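Side-chain contacts in endonuclease NucS (Thermococcus kodakarensis KOD1, PDB 5GKE), which acts as a mismatch restriction endonuclease on double-stranded DNA and probably also cleaves the single-stranded ends of branched DNA: residues S19-A24 with A29-F34; C37-D42 with P74-P79; G62-H67 with P92-I97. The protein carries 1 engineered substitution. All coordinates share one frame; numbering follows the deposited sequence.

From the N terminus, interaction 1 comes first: helix 14-27 ends and the chain reverses into strand 30-42, closing a short turn with four residues between the segments. The same strand then runs on into 37-42, so interaction 2 opens only after interaction 1 has closed; it spans 31 residues and interaction 3 spans 24. Interactions 2 and 3 cross, their segments alternating as 37-42, 62-67, 74-79 and 92-97. Strands 64-67 and 76-78 are sheet neighbours, Ile66 and Phe64 meeting Asn76 and Gln78 through the backbone. Ile33 CD1 packs on Leu94 CD2, linking interactions 1 and 3. Together the three contacts tie a covering helix, the PH-like domain's curled antiparallel sheet and its base-binding site.

Interaction 1 (S19-A24 with A29-F34); sequences SLVNSA and AMLTIF
Leu31 lays its two methyls against the helix side that carries Val21 and Ala24. CD2 settles on the valine, 3.8 Å from Val21 CG2 and slightly farther, at 4.0 Å, from Val21 CG1, so that one leucine methyl is met by both branches. CD1 turns to the next helical turn and touches the methyl of Ala24, with Leu31 CD1 to Ala24 CB at 3.8 Å. The torsion that sets this up is chi1 of Leu31, -171°, which puts CG opposite the backbone N and extends the fork from the strand toward the helix. With only a methyl on Ala24, Leu31 CB comes within 4.1 Å of Ala24 CB.

Where the helix gives way to the strand, the contact changes from apolar to polar. The amide of Ala29 donates to the carbonyl of Ala24, with Ala29 N to Ala24 O at 2.9 Å and an N-H...O angle of 163°. This bond reaches back five residues, one more than the regular helical bond from Ala24 N to Leu20 O (2.8 Å), and so ties the last part of the helix to the start of the strand. The methyl of Ala29 packs beside the same carbonyl.

The short axes of helix and strand run roughly antiparallel, at 151°, and come within 8.3 Å of each other. Leu20, on the same helix, reaches past the contact to Val115 and Val117 of strand 111-118 and to Thr7 and Ile9 of strand 6-10, while Leu31 also packs on Val58 of strand 52-58. The helix thus covers one side of the sheet, and on the strand's other side Met30, Thr32 and Phe34 meet the second subunit, where Phe34 stacks on Phe118 of that chain.

Interaction 2 (C37-D42 with P74-P79); sequences CKVHYD and PVNWQP. With nucleotides of chain D.
The Tyr41 ring lies over one face of the guanine of DG8 of chain D, whose C5 stands 3.3 Å above the tyrosine plane, while Trp77 covers the other face of the base, with DG8 C5 standing 3.6 Å above the indole plane. The base lies toward the rim of each ring, and the phosphate oxygen OP1 of DG8 lies in plane at the indole edge. The base, held between the two rings, sits on the PH-like domain between strands 30-42 and 76-78, consistent with a base flipped out of the double helix. Arg72 of the second subunit makes a cation-pi contact with Trp77.

Asn76, at the start of strand 76-78, reaches across toward Val39 and Tyr41 and meets the base at O6. Chi1 of -79°, with CG opposite the carbonyl carbon, sets the amide between Val39 and that oxygen. Asn76 ND2 donates to DG8 O6 at 3.1 Å, nearly straight at 173°, and Trp77 N donates to the same O6 at 2.9 Å, so two N-H groups grip it. Ser47 is also hydrogen-bonded to that ND2, which helps fix the amide's rotation. Asn76 ND2 approaches Tyr41 CB to 3.7 Å, and the hydroxyl of Tyr41 is held by Glu103. Asn76 OD1 meets Val39 CG1 at 3.3 Å and accepts a hydrogen bond from a water at 2.6 Å; that water also donates to Val39 O at 3.0 Å.

Interaction 3 (G62-H67 with P92-I97); sequences GSFLIH and PVLVSI
Phe64 and Ser96 form the tight part of this contact: Phe64 CD1 comes within 3.5 Å of Ser96 CB, and CE1 of the same ring lies 3.9 Å from that CB. The serine methylene approaches the ring obliquely. The loose side is the far end of the ring, where Leu94 meets it only with atoms at 3.9 Å and beyond. Leu94 crosses the phenylalanine at an angle, with its CB in the ring plane at the edge, 4.0 Å from Phe64 CZ, and Leu94 CD2 stands 3.9 Å from the same Phe64 CZ. The ring can span both partners because chi1 of Phe64, -164°, places CG opposite the backbone N and swings the phenyl away from strand 64-67.

The backbones stay apart, 7.6 Å between the CA atoms of Phe64 and Ser96, so side chains alone make the contact. These are not paired strands: 64-67 hydrogen-bonds to 52-58 and 76-78, while 92-98 pairs with 86-88 and 103-109. Phe64 therefore bridges two separate parts of the curled antiparallel sheet of the PH-like domain, and its ring fills the interior together with Val107, Ile56, Val58 and Val84. Ser96 has a positive phi of 60° within the break in strand 92-98, and its CB points inward to the ring.

On the tight side, Ser96 OG is buried 3.7 Å from Phe64 CD1 and finds no polar partner in the model, although Ser96 O accepts a weak hydrogen bond from Gln78 NE2.

Interaction 1 (S19-A24 with A29-F34)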
loop_
_atom_site.group_PDB
_atom_site.type_symbol
_atom_site.label_atom_id
_atom_site.label_comp_id
_atom_site.label_asym_id
_atom_site.label_seq_id
_atom_site.Cartn_x
_atom_site.Cartn_y
_atom_site.Cartn_z
ATOM N N SER A 19 -14.111 -17.341 -24.785
ATOM C CA SER A 19 -13.154 -18.410 -25.000
ATOM C C SER A 19 -11.809 -18.134 -24.325
ATOM O O SER A 19 -11.268 -18.999 -23.629
ATOM C CB SER A 19 -12.965 -18.633 -26.511
ATOM O OG SER A 19 -11.950 -19.595 -26.752
ATOM N N LEU A 20 -11.278 -16.927 -24.519
ATOM C CA LEU A 20 -9.972 -16.567 -23.950
ATOM C C LEU A 20 -9.993 -16.376 -22.453
ATOM O O LEU A 20 -9.088 -16.831 -21.754
ATOM C CB LEU A 20 -9.440 -15.299 -24.590
ATOM C CG LEU A 20 -8.736 -15.568 -25.924
ATOM C CD1 LEU A 20 -8.040 -14.314 -26.435
ATOM C CD2 LEU A 20 -7.741 -16.675 -25.727
ATOM N N VAL A 21 -11.011 -15.691 -21.948
ATOM C CA VAL A 21 -11.138 -15.567 -20.503
ATOM C C VAL A 21 -11.147 -16.952 -19.870
ATOM O O VAL A 21 -10.335 -17.242 -18.985
ATOM C CB VAL A 21 -12.395 -14.816 -20.108
ATOM C CG1 VAL A 21 -12.538 -14.843 -18.618
ATOM C CG2 VAL A 21 -12.331 -13.373 -20.632
ATOM N N ASN A 22 -12.035 -17.814 -20.368
ATOM C CA ASN A 22 -12.183 -19.171 -19.846
ATOM C C ASN A 22 -10.864 -19.900 -19.831
ATOM O O ASN A 22 -10.435 -20.448 -18.807
ATOM C CB ASN A 22 -13.180 -19.969 -20.681
ATOM C CG ASN A 22 -14.612 -19.506 -20.499
ATOM O OD1 ASN A 22 -14.952 -18.837 -19.512
ATOM N ND2 ASN A 22 -15.467 -19.867 -21.456
ATOM N N SER A 23 -10.224 -19.890 -20.989
ATOM C CA SER A 23 -8.950 -20.552 -21.171
ATOM C C SER A 23 -7.906 -20.039 -20.186
ATOM O O SER A 23 -7.163 -20.824 -19.585
ATOM C CB SER A 23 -8.470 -20.357 -22.604
ATOM O OG SER A 23 -7.123 -20.780 -22.710
ATOM N N ALA A 24 -7.864 -18.719 -20.017
ATOM C CA ALA A 24 -6.960 -18.087 -19.054
ATOM C C ALA A 24 -7.139 -18.668 -17.659
ATOM O O ALA A 24 -6.171 -19.131 -17.045
ATOM C CB ALA A 24 -7.179 -16.592 -19.030
ATOM N N ALA A 29 -3.295 -18.985 -16.420
ATOM C CA ALA A 29 -2.540 -17.979 -17.163
ATOM C C ALA A 29 -2.893 -16.579 -16.683
ATOM O O ALA A 29 -3.765 -16.396 -15.837
ATOM C CB ALA A 29 -2.808 -18.101 -18.673
ATOM N N MET A 30 -2.228 -15.581 -17.247
ATOM C CA MET A 30 -2.593 -14.214 -16.943
ATOM C C MET A 30 -3.523 -13.651 -17.997
ATOM O O MET A 30 -3.290 -13.782 -19.200
ATOM C CB MET A 30 -1.355 -13.344 -16.792
ATOM C CG MET A 30 -0.724 -13.530 -15.439
ATOM S SD MET A 30 0.272 -12.127 -14.955
ATOM C CE MET A 30 1.853 -12.702 -15.517
ATOM N N LEU A 31 -4.591 -13.030 -17.524
ATOM C CA LEU A 31 -5.541 -12.406 -18.405
ATOM C C LEU A 31 -5.262 -10.925 -18.416
ATOM O O LEU A 31 -5.103 -10.308 -17.359
ATOM C CB LEU A 31 -6.973 -12.689 -17.960
ATOM C CG LEU A 31 -8.053 -12.260 -18.943
ATOM C CD1 LEU A 31 -7.933 -13.090 -20.191
ATOM C CD2 LEU A 31 -9.418 -12.431 -18.299
ATOM N N THR A 32 -5.174 -10.359 -19.618
ATOM C CA THR A 32 -5.068 -8.921 -19.759
ATOM C C THR A 32 -6.104 -8.445 -20.757
ATOM O O THR A 32 -6.237 -9.010 -21.833
ATOM C CB THR A 32 -3.659 -8.482 -20.208
ATOM O OG1 THR A 32 -2.699 -8.918 -19.246
ATOM C CG2 THR A 32 -3.574 -6.975 -20.314
ATOM N N ILE A 33 -6.828 -7.399 -20.383
ATOM C CA ILE A 33 -7.868 -6.826 -21.217
ATOM C C ILE A 33 -7.723 -5.308 -21.317
ATOM O O ILE A 33 -7.557 -4.624 -20.306
ATOM C CB ILE A 33 -9.262 -7.179 -20.652
ATOM C CG1 ILE A 33 -9.520 -8.684 -20.799
ATOM C CG2 ILE A 33 -10.354 -6.346 -21.306
ATOM C CD1 ILE A 33 -10.783 -9.142 -20.107
ATOM N N PHE A 34 -7.747 -4.784 -22.538
ATOM C CA PHE A 34 -7.889 -3.348 -22.747
ATOM C C PHE A 34 -9.342 -3.118 -23.128
ATOM O O PHE A 34 -9.835 -3.739 -24.060
ATOM C CB PHE A 34 -6.964 -2.816 -23.850
ATOM C CG PHE A 34 -5.499 -3.162 -23.677
ATOM C CD1 PHE A 34 -4.658 -3.188 -24.780
ATOM C CD2 PHE A 34 -4.955 -3.417 -22.434
ATOM C CE1 PHE A 34 -3.311 -3.489 -24.643
ATOM C CE2 PHE A 34 -3.605 -3.710 -22.288
ATOM C CZ PHE A 34 -2.784 -3.752 -23.395
#

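Interaction 2 (C37-D42 with P74-P79)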
loop_
_atom_site.group_PDB
_atom_site.type_symbol
_atom_site.label_atom_id
_atom_site.label_comp_id
_atom_site.label_asym_id
_atom_site.label_seq_id
_atom_site.Cartn_x
_atom_site.Cartn_y
_atom_site.Cartn_z
ATOM N N CYS A 37 -14.897 0.552 -20.061
ATOM C CA CYS A 37 -15.685 -0.117 -19.038
ATOM C C CYS A 37 -16.253 0.808 -17.977
ATOM O O CYS A 37 -15.886 1.977 -17.882
ATOM C CB CYS A 37 -14.843 -1.202 -18.368
ATOM S SG CYS A 37 -13.366 -0.610 -17.553
ATOM N N LYS A 38 -17.193 0.261 -17.217
ATOM C CA LYS A 38 -17.667 0.841 -15.969
ATOM C C LYS A 38 -17.296 -0.121 -14.833
ATOM O O LYS A 38 -17.233 -1.340 -15.041
ATOM C CB LYS A 38 -19.181 1.065 -16.007
ATOM C CG LYS A 38 -19.681 2.108 -17.004
ATOM C CD LYS A 38 -21.195 2.009 -17.078
ATOM C CE LYS A 38 -21.833 3.143 -17.853
ATOM N NZ LYS A 38 -23.310 2.930 -17.893
ATOM N N VAL A 39 -17.043 0.401 -13.637
ATOM C CA VAL A 39 -16.666 -0.472 -12.533
ATOM C C VAL A 39 -17.529 -0.224 -11.294
ATOM O O VAL A 39 -17.695 0.907 -10.833
ATOM C CB VAL A 39 -15.177 -0.314 -12.164
ATOM C CG1 VAL A 39 -14.791 -1.336 -11.077
ATOM C CG2 VAL A 39 -14.305 -0.516 -13.396
ATOM N N HIS A 40 -18.084 -1.298 -10.760
ATOM C CA HIS A 40 -18.954 -1.192 -9.599
ATOM C C HIS A 40 -18.321 -2.039 -8.506
ATOM O O HIS A 40 -18.023 -3.212 -8.726
ATOM C CB HIS A 40 -20.376 -1.640 -9.947
ATOM C CG HIS A 40 -20.826 -1.197 -11.307
ATOM N ND1 HIS A 40 -21.229 0.092 -11.573
ATOM C CD2 HIS A 40 -20.909 -1.872 -12.482
ATOM C CE1 HIS A 40 -21.548 0.195 -12.854
ATOM N NE2 HIS A 40 -21.361 -0.980 -13.427
ATOM N N TYR A 41 -18.042 -1.429 -7.356
ATOM C CA TYR A 41 -17.392 -2.155 -6.264
ATOM C C TYR A 41 -18.203 -2.059 -4.964
ATOM O O TYR A 41 -18.629 -0.984 -4.553
ATOM C CB TYR A 41 -15.948 -1.644 -6.046
ATOM C CG TYR A 41 -15.427 -1.962 -4.665
ATOM C CD1 TYR A 41 -15.134 -3.273 -4.297
ATOM C CD2 TYR A 41 -15.273 -0.958 -3.714
ATOM C CE1 TYR A 41 -14.701 -3.577 -3.019
ATOM C CE2 TYR A 41 -14.837 -1.246 -2.434
ATOM C CZ TYR A 41 -14.557 -2.555 -2.085
ATOM O OH TYR A 41 -14.112 -2.831 -0.807
ATOM N N ASP A 42 -18.437 -3.199 -4.333
ATOM C CA ASP A 42 -19.128 -3.218 -3.051
ATOM C C ASP A 42 -18.547 -4.266 -2.115
ATOM O O ASP A 42 -18.516 -5.462 -2.439
ATOM C CB ASP A 42 -20.622 -3.462 -3.249
ATOM C CG ASP A 42 -21.440 -3.152 -1.989
ATOM O OD1 ASP A 42 -20.950 -2.401 -1.108
ATOM O OD2 ASP A 42 -22.574 -3.660 -1.885
ATOM N N PRO A 74 -3.837 0.680 -8.748
ATOM C CA PRO A 74 -5.019 0.447 -9.566
ATOM C C PRO A 74 -6.195 1.228 -8.969
ATOM O O PRO A 74 -6.260 1.395 -7.752
ATOM C CB PRO A 74 -5.204 -1.066 -9.457
ATOM C CG PRO A 74 -4.726 -1.367 -8.040
ATOM C CD PRO A 74 -3.561 -0.435 -7.818
ATOM N N VAL A 75 -7.104 1.709 -9.798
ATOM C CA VAL A 75 -8.269 2.423 -9.291
ATOM C C VAL A 75 -9.262 1.476 -8.588
ATOM O O VAL A 75 -9.950 1.873 -7.653
ATOM C CB VAL A 75 -8.975 3.185 -10.433
ATOM C CG1 VAL A 75 -9.375 2.221 -11.523
ATOM C CG2 VAL A 75 -10.194 3.950 -9.917
ATOM N N ASN A 76 -9.336 0.230 -9.053
ATOM C CA ASN A 76 -10.138 -0.819 -8.408
ATOM C C ASN A 76 -9.383 -2.144 -8.435
ATOM O O ASN A 76 -8.509 -2.363 -9.296
ATOM C CB ASN A 76 -11.500 -0.992 -9.076
ATOM C CG ASN A 76 -12.513 0.075 -8.653
ATOM O OD1 ASN A 76 -12.943 0.895 -9.456
ATOM N ND2 ASN A 76 -12.907 0.046 -7.389
ATOM N N TRP A 77 -9.666 -3.007 -7.466
ATOM C CA TRP A 77 -8.965 -4.284 -7.401
ATOM C C TRP A 77 -9.676 -5.294 -6.529
ATOM O O TRP A 77 -10.558 -4.952 -5.747
ATOM C CB TRP A 77 -7.534 -4.108 -6.872
ATOM C CG TRP A 77 -7.535 -3.758 -5.409
ATOM C CD1 TRP A 77 -7.377 -4.612 -4.355
ATOM C CD2 TRP A 77 -7.746 -2.469 -4.847
ATOM N NE1 TRP A 77 -7.473 -3.931 -3.174
ATOM C CE2 TRP A 77 -7.708 -2.605 -3.448
ATOM C CE3 TRP A 77 -7.970 -1.199 -5.393
ATOM C CZ2 TRP A 77 -7.869 -1.532 -2.583
ATOM C CZ3 TRP A 77 -8.135 -0.128 -4.533
ATOM C CH2 TRP A 77 -8.085 -0.302 -3.144
ATOM N N GLN A 78 -9.273 -6.549 -6.679
ATOM C CA GLN A 78 -9.462 -7.540 -5.637
ATOM C C GLN A 78 -8.122 -8.190 -5.358
ATOM O O GLN A 78 -7.351 -8.430 -6.273
ATOM C CB GLN A 78 -10.489 -8.596 -6.044
ATOM C CG GLN A 78 -11.930 -8.144 -5.992
ATOM C CD GLN A 78 -12.520 -8.210 -4.591
ATOM O OE1 GLN A 78 -12.010 -7.583 -3.659
ATOM N NE2 GLN A 78 -13.613 -8.967 -4.441
ATOM N N PRO A 79 -7.841 -8.470 -4.086
ATOM C CA PRO A 79 -6.636 -9.175 -3.633
ATOM C C PRO A 79 -6.718 -10.685 -3.911
ATOM O O PRO A 79 -7.810 -11.178 -4.188
ATOM C CB PRO A 79 -6.603 -8.860 -2.135
ATOM C CG PRO A 79 -8.029 -8.626 -1.774
ATOM C CD PRO A 79 -8.651 -7.968 -2.963
ATOM P P DG D 8 -9.418 3.241 -0.041
ATOM O OP1 DG D 8 -8.868 3.058 -1.409
ATOM O OP2 DG D 8 -10.020 4.547 0.319
ATOM O "O5'" DG D 8 -10.509 2.103 0.184
ATOM C "C5'" DG D 8 -11.177 1.986 1.423
ATOM C "C4'" DG D 8 -11.328 0.532 1.810
ATOM O "O4'" DG D 8 -12.037 -0.159 0.761
ATOM C "C3'" DG D 8 -10.014 -0.225 1.995
ATOM O "O3'" DG D 8 -10.149 -1.199 3.004
ATOM C "C2'" DG D 8 -9.788 -0.872 0.637
ATOM C "C1'" DG D 8 -11.213 -1.167 0.196
ATOM N N9 DG D 8 -11.362 -1.126 -1.249
ATOM C C8 DG D 8 -11.406 -0.005 -2.037
ATOM N N7 DG D 8 -11.524 -0.267 -3.304
ATOM C C5 DG D 8 -11.552 -1.654 -3.359
ATOM C C6 DG D 8 -11.666 -2.512 -4.472
ATOM O O6 DG D 8 -11.763 -2.204 -5.667
ATOM N N1 DG D 8 -11.653 -3.852 -4.095
ATOM C C2 DG D 8 -11.543 -4.305 -2.798
ATOM N N2 DG D 8 -11.557 -5.634 -2.633
ATOM N N3 DG D 8 -11.434 -3.509 -1.743
ATOM C C4 DG D 8 -11.445 -2.198 -2.101
HETATM O O HOH W 1 -15.454 1.404 -8.937
#

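Interaction 3 (G62-H67 with P92-I97)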
loop_
_atom_site.group_PDB
_atom_site.type_symbol
_atom_site.label_atom_id
_atom_site.label_comp_id
_atom_site.label_asym_id
_atom_site.label_seq_id
_atom_site.Cartn_x
_atom_site.Cartn_y
_atom_site.Cartn_z
ATOM N N GLY A 62 -6.139 -15.043 -8.368
ATOM C CA GLY A 62 -7.359 -14.321 -8.083
ATOM C C GLY A 62 -7.184 -12.823 -7.977
ATOM O O GLY A 62 -8.171 -12.092 -7.911
ATOM N N SER A 63 -5.937 -12.360 -7.943
ATOM C CA SER A 63 -5.667 -10.922 -7.945
ATOM C C SER A 63 -6.271 -10.309 -9.200
ATOM O O SER A 63 -6.177 -10.866 -10.301
ATOM C CB SER A 63 -4.173 -10.641 -7.870
ATOM O OG SER A 63 -3.595 -11.358 -6.799
ATOM N N PHE A 64 -6.927 -9.179 -8.998
ATOM C CA PHE A 64 -7.759 -8.560 -10.003
ATOM C C PHE A 64 -7.393 -7.095 -9.962
ATOM O O PHE A 64 -7.556 -6.475 -8.914
ATOM C CB PHE A 64 -9.249 -8.774 -9.683
ATOM C CG PHE A 64 -10.170 -8.496 -10.838
ATOM C CD1 PHE A 64 -11.052 -9.456 -11.277
ATOM C CD2 PHE A 64 -10.132 -7.290 -11.501
ATOM C CE1 PHE A 64 -11.883 -9.209 -12.348
ATOM C CE2 PHE A 64 -10.961 -7.042 -12.576
ATOM C CZ PHE A 64 -11.833 -7.995 -13.003
ATOM N N LEU A 65 -6.887 -6.547 -11.071
ATOM C CA LEU A 65 -6.459 -5.141 -11.109
ATOM C C LEU A 65 -7.090 -4.374 -12.255
ATOM O O LEU A 65 -7.055 -4.818 -13.400
ATOM C CB LEU A 65 -4.941 -5.034 -11.234
ATOM C CG LEU A 65 -4.082 -5.934 -10.353
ATOM C CD1 LEU A 65 -2.630 -5.750 -10.707
ATOM C CD2 LEU A 65 -4.304 -5.615 -8.901
ATOM N N ILE A 66 -7.668 -3.223 -11.947
ATOM C CA ILE A 66 -8.084 -2.272 -12.975
ATOM C C ILE A 66 -7.197 -1.012 -12.915
ATOM O O ILE A 66 -7.132 -0.325 -11.885
ATOM C CB ILE A 66 -9.564 -1.863 -12.822
ATOM C CG1 ILE A 66 -10.495 -3.070 -12.984
ATOM C CG2 ILE A 66 -9.924 -0.789 -13.839
ATOM C CD1 ILE A 66 -10.857 -3.737 -11.712
ATOM N N HIS A 67 -6.511 -0.707 -14.011
ATOM C CA HIS A 67 -5.593 0.434 -14.030
ATOM C C HIS A 67 -6.043 1.500 -14.997
ATOM O O HIS A 67 -6.367 1.207 -16.151
ATOM C CB HIS A 67 -4.180 0.008 -14.401
ATOM C CG HIS A 67 -3.358 -0.483 -13.253
ATOM N ND1 HIS A 67 -2.739 0.375 -12.362
ATOM C CD2 HIS A 67 -3.021 -1.732 -12.868
ATOM C CE1 HIS A 67 -2.073 -0.335 -11.472
ATOM N NE2 HIS A 67 -2.223 -1.618 -11.752
ATOM N N PRO A 92 -20.805 -8.033 -21.599
ATOM C CA PRO A 92 -20.095 -9.001 -20.757
ATOM C C PRO A 92 -19.675 -8.337 -19.447
ATOM O O PRO A 92 -19.377 -7.148 -19.442
ATOM C CB PRO A 92 -18.871 -9.382 -21.598
ATOM C CG PRO A 92 -19.162 -8.882 -22.982
ATOM C CD PRO A 92 -20.051 -7.691 -22.808
ATOM N N VAL A 93 -19.676 -9.070 -18.347
ATOM C CA VAL A 93 -19.314 -8.467 -17.070
ATOM C C VAL A 93 -18.381 -9.403 -16.325
ATOM O O VAL A 93 -18.702 -10.577 -16.119
ATOM C CB VAL A 93 -20.564 -8.151 -16.211
ATOM C CG1 VAL A 93 -20.173 -7.622 -14.848
ATOM C CG2 VAL A 93 -21.443 -7.146 -16.922
ATOM N N LEU A 94 -17.201 -8.893 -15.988
ATOM C CA LEU A 94 -16.255 -9.597 -15.124
ATOM C C LEU A 94 -16.663 -9.416 -13.657
ATOM O O LEU A 94 -16.910 -8.291 -13.233
ATOM C CB LEU A 94 -14.852 -9.063 -15.351
ATOM C CG LEU A 94 -13.843 -9.836 -16.193
ATOM C CD1 LEU A 94 -14.482 -10.549 -17.343
ATOM C CD2 LEU A 94 -12.778 -8.881 -16.672
ATOM N N VAL A 95 -16.730 -10.493 -12.875
ATOM C CA VAL A 95 -17.343 -10.356 -11.563
ATOM C C VAL A 95 -16.406 -10.476 -10.353
ATOM O O VAL A 95 -16.437 -9.588 -9.517
ATOM C CB VAL A 95 -18.541 -11.288 -11.412
ATOM C CG1 VAL A 95 -19.019 -11.306 -9.983
ATOM C CG2 VAL A 95 -19.678 -10.749 -12.273
ATOM N N SER A 96 -15.659 -11.546 -10.143
ATOM C CA SER A 96 -14.743 -11.485 -8.963
ATOM C C SER A 96 -15.390 -11.276 -7.559
ATOM O O SER A 96 -15.545 -10.143 -7.079
ATOM C CB SER A 96 -13.677 -10.407 -9.145
ATOM O OG SER A 96 -12.705 -10.527 -8.121
ATOM N N ILE A 97 -15.856 -12.365 -6.963
ATOM C CA ILE A 97 -16.371 -12.364 -5.597
ATOM C C ILE A 97 -15.300 -12.732 -4.560
ATOM O O ILE A 97 -14.448 -13.581 -4.796
ATOM C CB ILE A 97 -17.558 -13.339 -5.484
ATOM C CG1 ILE A 97 -18.772 -12.753 -6.205
ATOM C CG2 ILE A 97 -17.888 -13.656 -4.031
ATOM C CD1 ILE A 97 -19.917 -13.736 -6.404
#